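Local coordinates for protein putative aldolase (PDB 3DXI) that is of unknown function but folds as a TIM barrel related to the HMGL-like family of aldolase-type proteins, at residues A[206-209]-A[214-217]; A[160-165]-A[179-184]. One frame throughout, in Å; residues are numbered along the deposited sequence.

Interaction 1 (A[206-209]-A[214-217]); sequences TAID and FIDA
Where the backbone of helix 200-209 passes strand 214-217, I208 and I215 lie closest, with 7.9 Å between the CA atom of I208 and the CA atom of I215. No hydrogen bond spans that gap, which is bridged by aliphatic side chains alone. I215 sends its CB from the strand toward the helix and meets two residues on successive helix positions. CG1 of I215 lies 3.8 Å from CG1 of I208, and the CD1 atom of I208 follows at 4.1 Å from the same I215 CG1. The two isoleucine side chains cross at about a right angle, the CG1-CD1 arm of I208 lying across CG1 of I215. In I208, CG1 stands anti to the carbonyl carbon (chi1 -70°), which swings this branch round to the strand although the CB bond does not aim straight at it. A207, whose CB does face the strand, adds a looser touch, its CB 4.4 Å from CD1 of I215. This is the helix-to-strand step of the beta-alpha-beta unit formed by strand 189-192, helix 200-209 and strand 214-217, the last such unit of the barrel. Helix 231-241 packs against the same pair through L234, and L3 touches both isoleucines. A207 leans in addition on V174 of helix 171-184, while backbone bonds from I215 to K4 and L6 join the eighth strand to the first.

Interaction 2 (A[160-165]-A[179-184]); sequences FCMVDS and KEVRKY
Strand 159-163 and helix 171-184 come nearest at F160 and V181, 9.0 Å apart between the CA atom of F160 and the CA atom of V181, a spacing bridged by side chains without any hydrogen bond. Within 179-184, V181 alone reaches 160-165; both its methyl groups bear on the F160 ring, and one of them also meets M162. CG1 of V181 is anti to the backbone N (chi1 170°) and rests 3.7 Å from CD2 of F160, approaching the ring obliquely. The other methyl, CG2 of V181, lies 3.9 Å from CE2 of F160 and 4.1 Å from SE of M162, a selenomethionine. F160 and M162 are alternate residues of the strand, and both point toward the helix, whereas C161 between them does not. With CG anti to the carbonyl carbon (chi1 -52°), the M162 chain runs extended as far as SE and passes V181 in the opposite direction. This is how a TIM barrel is built: outward-facing residues of a parallel strand pack under the helix that follows it, here in the beta-alpha-beta unit that continues into strand 189-192. V181 also touches V189 of that next strand, and W140 meets the F160 ring with its plane turned by about 50°. On the helix itself, K183 and E180 form a salt bridge, NZ of K183 lying 3.0 Å from OE2 of E180 and meeting that oxygen nearly along its C-O axis. The other carboxylate oxygen, OE1, lies in plane at the edge of the Y184 ring, and R182 forms a salt bridge with D213, just before strand 214-217.

Overall arrangement
Read from the N terminus, the chain first builds five barrel strands, then enters 159-163. Interaction 2 closes the loop that leaves this strand and returns along helix 171-184, pinning that helix to the outside of the strand before it. Strand 189-192 follows, and helix 200-209 leads into interaction 1, which closes a connection of only four residues and pins this helix to strand 214-217, after it in the chain. The two loops thus stand in series, neither nested nor crossed, and successive beta-alpha-beta units share strand 189-192. Their centres lie about 12 Å apart. Inside the barrel, D216 OD2 packs 4.0 Å from C161 SG, inward-pointing side chains of strands 214-217 and 159-163 meeting over the intervening strand 189-192.

Interaction 1 (A[206-209]-A[214-217])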
loop_
_atom_site.group_PDB
_atom_site.type_symbol
_atom_site.label_atom_id
_atom_site.label_comp_id
_atom_site.label_asym_id
_atom_site.label_seq_id
_atom_site.Cartn_x
_atom_site.Cartn_y
_atom_site.Cartn_z
ATOM N N THR A 206 0.281 -13.029 -3.789
ATOM C CA THR A 206 1.315 -14.054 -3.654
ATOM C C THR A 206 0.675 -15.379 -3.236
ATOM O O THR A 206 1.014 -16.441 -3.765
ATOM C CB THR A 206 2.382 -13.633 -2.605
ATOM O OG1 THR A 206 3.068 -12.461 -3.064
ATOM C CG2 THR A 206 3.394 -14.747 -2.389
ATOM N N ALA A 207 -0.262 -15.302 -2.296
ATOM C CA ALA A 207 -0.969 -16.479 -1.812
ATOM C C ALA A 207 -1.863 -17.022 -2.926
ATOM O O ALA A 207 -1.896 -18.236 -3.180
ATOM C CB ALA A 207 -1.806 -16.122 -0.581
ATOM N N ILE A 208 -2.575 -16.123 -3.597
ATOM C CA ILE A 208 -3.462 -16.521 -4.687
ATOM C C ILE A 208 -2.692 -17.303 -5.758
ATOM O O ILE A 208 -3.116 -18.389 -6.173
ATOM C CB ILE A 208 -4.148 -15.287 -5.344
ATOM C CG1 ILE A 208 -5.167 -14.680 -4.366
ATOM C CG2 ILE A 208 -4.841 -15.693 -6.649
ATOM C CD1 ILE A 208 -5.827 -13.385 -4.831
ATOM N N ASP A 209 -1.557 -16.763 -6.193
ATOM C CA ASP A 209 -0.766 -17.433 -7.218
ATOM C C ASP A 209 -0.183 -18.769 -6.760
ATOM O O ASP A 209 0.233 -19.575 -7.587
ATOM C CB ASP A 209 0.338 -16.509 -7.738
ATOM C CG ASP A 209 -0.217 -15.328 -8.530
ATOM O OD1 ASP A 209 -1.381 -15.414 -8.986
ATOM O OD2 ASP A 209 0.509 -14.321 -8.708
ATOM N N PHE A 214 -8.843 -19.147 0.053
ATOM C CA PHE A 214 -9.630 -18.010 0.541
ATOM C C PHE A 214 -8.808 -16.742 0.791
ATOM O O PHE A 214 -7.661 -16.810 1.233
ATOM C CB PHE A 214 -10.306 -18.381 1.866
ATOM C CG PHE A 214 -11.674 -18.989 1.724
ATOM C CD1 PHE A 214 -12.811 -18.186 1.748
ATOM C CD2 PHE A 214 -11.832 -20.369 1.620
ATOM C CE1 PHE A 214 -14.086 -18.745 1.678
ATOM C CE2 PHE A 214 -13.106 -20.945 1.548
ATOM C CZ PHE A 214 -14.234 -20.127 1.579
ATOM N N ILE A 215 -9.403 -15.586 0.509
ATOM C CA ILE A 215 -8.754 -14.303 0.777
ATOM C C ILE A 215 -9.787 -13.375 1.415
ATOM O O ILE A 215 -10.918 -13.275 0.938
ATOM C CB ILE A 215 -8.206 -13.612 -0.498
ATOM C CG1 ILE A 215 -7.051 -14.421 -1.090
ATOM C CG2 ILE A 215 -7.720 -12.205 -0.154
ATOM C CD1 ILE A 215 -5.846 -14.533 -0.177
ATOM N N ASP A 216 -9.385 -12.725 2.504
ATOM C CA ASP A 216 -10.223 -11.781 3.247
ATOM C C ASP A 216 -9.853 -10.338 2.879
ATOM O O ASP A 216 -8.680 -10.020 2.658
ATOM C CB ASP A 216 -10.011 -11.938 4.762
ATOM C CG ASP A 216 -10.718 -13.148 5.353
ATOM O OD1 ASP A 216 -11.110 -14.067 4.597
ATOM O OD2 ASP A 216 -10.866 -13.176 6.595
ATOM N N ALA A 217 -10.857 -9.470 2.845
ATOM C CA ALA A 217 -10.660 -8.051 2.555
ATOM C C ALA A 217 -11.923 -7.313 2.984
ATOM O O ALA A 217 -12.913 -7.944 3.339
ATOM C CB ALA A 217 -10.393 -7.841 1.070
#

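Interaction 2 (A[160-165]-A[179-184])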
loop_
_atom_site.group_PDB
_atom_site.type_symbol
_atom_site.label_atom_id
_atom_site.label_comp_id
_atom_site.label_asym_id
_atom_site.label_seq_id
_atom_site.Cartn_x
_atom_site.Cartn_y
_atom_site.Cartn_z
ATOM N N PHE A 160 -9.095 -22.827 6.954
ATOM C CA PHE A 160 -8.023 -22.548 7.900
ATOM C C PHE A 160 -7.451 -21.215 7.418
ATOM O O PHE A 160 -6.684 -21.177 6.456
ATOM C CB PHE A 160 -6.933 -23.620 7.852
ATOM C CG PHE A 160 -5.820 -23.383 8.838
ATOM C CD1 PHE A 160 -6.007 -23.645 10.191
ATOM C CD2 PHE A 160 -4.603 -22.848 8.419
ATOM C CE1 PHE A 160 -5.004 -23.376 11.115
ATOM C CE2 PHE A 160 -3.588 -22.574 9.339
ATOM C CZ PHE A 160 -3.790 -22.839 10.689
ATOM N N CYS A 161 -7.830 -20.128 8.084
ATOM C CA CYS A 161 -7.393 -18.785 7.701
ATOM C C CYS A 161 -6.167 -18.275 8.462
ATOM O O CYS A 161 -6.186 -18.179 9.689
ATOM C CB CYS A 161 -8.562 -17.812 7.887
ATOM S SG CYS A 161 -8.257 -16.134 7.295
HETATM N N MSE A 162 -5.098 -17.964 7.731
HETATM C CA MSE A 162 -3.875 -17.445 8.345
HETATM C C MSE A 162 -4.033 -15.933 8.504
HETATM O O MSE A 162 -4.221 -15.219 7.524
HETATM C CB MSE A 162 -2.661 -17.754 7.462
HETATM C CG MSE A 162 -2.536 -19.219 7.066
HETATM SE SE MSE A 162 -0.970 -19.532 5.986
HETATM C CE MSE A 162 -1.470 -18.515 4.417
ATOM N N VAL A 163 -3.953 -15.446 9.740
ATOM C CA VAL A 163 -4.128 -14.020 10.009
ATOM C C VAL A 163 -2.846 -13.227 10.278
ATOM O O VAL A 163 -2.116 -13.494 11.234
ATOM C CB VAL A 163 -5.090 -13.815 11.198
ATOM C CG1 VAL A 163 -5.335 -12.330 11.437
ATOM C CG2 VAL A 163 -6.400 -14.537 10.922
ATOM N N ASP A 164 -2.596 -12.248 9.412
ATOM C CA ASP A 164 -1.441 -11.357 9.504
ATOM C C ASP A 164 -1.798 -10.340 10.597
ATOM O O ASP A 164 -2.004 -9.162 10.324
ATOM C CB ASP A 164 -1.242 -10.681 8.138
ATOM C CG ASP A 164 -0.173 -9.598 8.147
ATOM O OD1 ASP A 164 0.786 -9.686 8.943
ATOM O OD2 ASP A 164 -0.291 -8.658 7.326
ATOM N N SER A 165 -1.869 -10.829 11.833
ATOM C CA SER A 165 -2.250 -10.030 13.002
ATOM C C SER A 165 -1.576 -8.677 13.191
ATOM O O SER A 165 -2.247 -7.683 13.475
ATOM C CB SER A 165 -2.073 -10.864 14.276
ATOM O OG SER A 165 -3.022 -11.918 14.336
ATOM N N LYS A 179 2.960 -23.115 2.261
ATOM C CA LYS A 179 3.570 -24.403 1.937
ATOM C C LYS A 179 3.635 -25.290 3.180
ATOM O O LYS A 179 3.401 -26.499 3.106
ATOM C CB LYS A 179 4.981 -24.206 1.388
ATOM C CG LYS A 179 5.048 -23.468 0.061
ATOM C CD LYS A 179 6.502 -23.233 -0.356
ATOM C CE LYS A 179 6.599 -22.453 -1.668
ATOM N NZ LYS A 179 8.012 -22.064 -1.981
ATOM N N GLU A 180 3.951 -24.690 4.325
ATOM C CA GLU A 180 4.030 -25.441 5.577
ATOM C C GLU A 180 2.673 -25.988 6.002
ATOM O O GLU A 180 2.552 -27.164 6.339
ATOM C CB GLU A 180 4.599 -24.562 6.695
ATOM C CG GLU A 180 6.106 -24.460 6.669
ATOM C CD GLU A 180 6.760 -25.805 6.878
ATOM O OE1 GLU A 180 6.644 -26.353 7.991
ATOM O OE2 GLU A 180 7.377 -26.325 5.930
ATOM N N VAL A 181 1.658 -25.132 5.988
ATOM C CA VAL A 181 0.310 -25.532 6.375
ATOM C C VAL A 181 -0.180 -26.694 5.504
ATOM O O VAL A 181 -0.798 -27.634 6.004
ATOM C CB VAL A 181 -0.667 -24.314 6.291
ATOM C CG1 VAL A 181 -2.111 -24.759 6.454
ATOM C CG2 VAL A 181 -0.322 -23.305 7.400
ATOM N N ARG A 182 0.122 -26.640 4.210
ATOM C CA ARG A 182 -0.286 -27.695 3.289
ATOM C C ARG A 182 0.338 -29.049 3.642
ATOM O O ARG A 182 -0.174 -30.090 3.232
ATOM C CB ARG A 182 0.093 -27.325 1.851
ATOM C CG ARG A 182 -0.573 -26.060 1.310
ATOM C CD ARG A 182 -2.067 -26.229 1.158
ATOM N NE ARG A 182 -2.619 -25.238 0.240
ATOM C CZ ARG A 182 -3.919 -25.072 0.016
ATOM N NH1 ARG A 182 -4.805 -25.830 0.651
ATOM N NH2 ARG A 182 -4.331 -24.151 -0.844
ATOM N N LYS A 183 1.440 -29.038 4.388
ATOM C CA LYS A 183 2.100 -30.285 4.788
ATOM C C LYS A 183 1.417 -30.916 5.994
ATOM O O LYS A 183 1.551 -32.118 6.230
ATOM C CB LYS A 183 3.560 -30.045 5.190
ATOM C CG LYS A 183 4.508 -29.621 4.092
ATOM C CD LYS A 183 5.901 -29.436 4.690
ATOM C CE LYS A 183 6.903 -28.967 3.659
ATOM N NZ LYS A 183 8.226 -28.702 4.286
ATOM N N TYR A 184 0.688 -30.108 6.756
ATOM C CA TYR A 184 0.055 -30.598 7.969
ATOM C C TYR A 184 -1.463 -30.713 7.977
ATOM O O TYR A 184 -2.028 -31.383 8.846
ATOM C CB TYR A 184 0.538 -29.752 9.143
ATOM C CG TYR A 184 2.034 -29.867 9.348
ATOM C CD1 TYR A 184 2.585 -30.996 9.951
ATOM C CD2 TYR A 184 2.901 -28.883 8.879
ATOM C CE1 TYR A 184 3.963 -31.147 10.080
ATOM C CE2 TYR A 184 4.286 -29.022 8.997
ATOM C CZ TYR A 184 4.810 -30.159 9.598
ATOM O OH TYR A 184 6.177 -30.320 9.700
#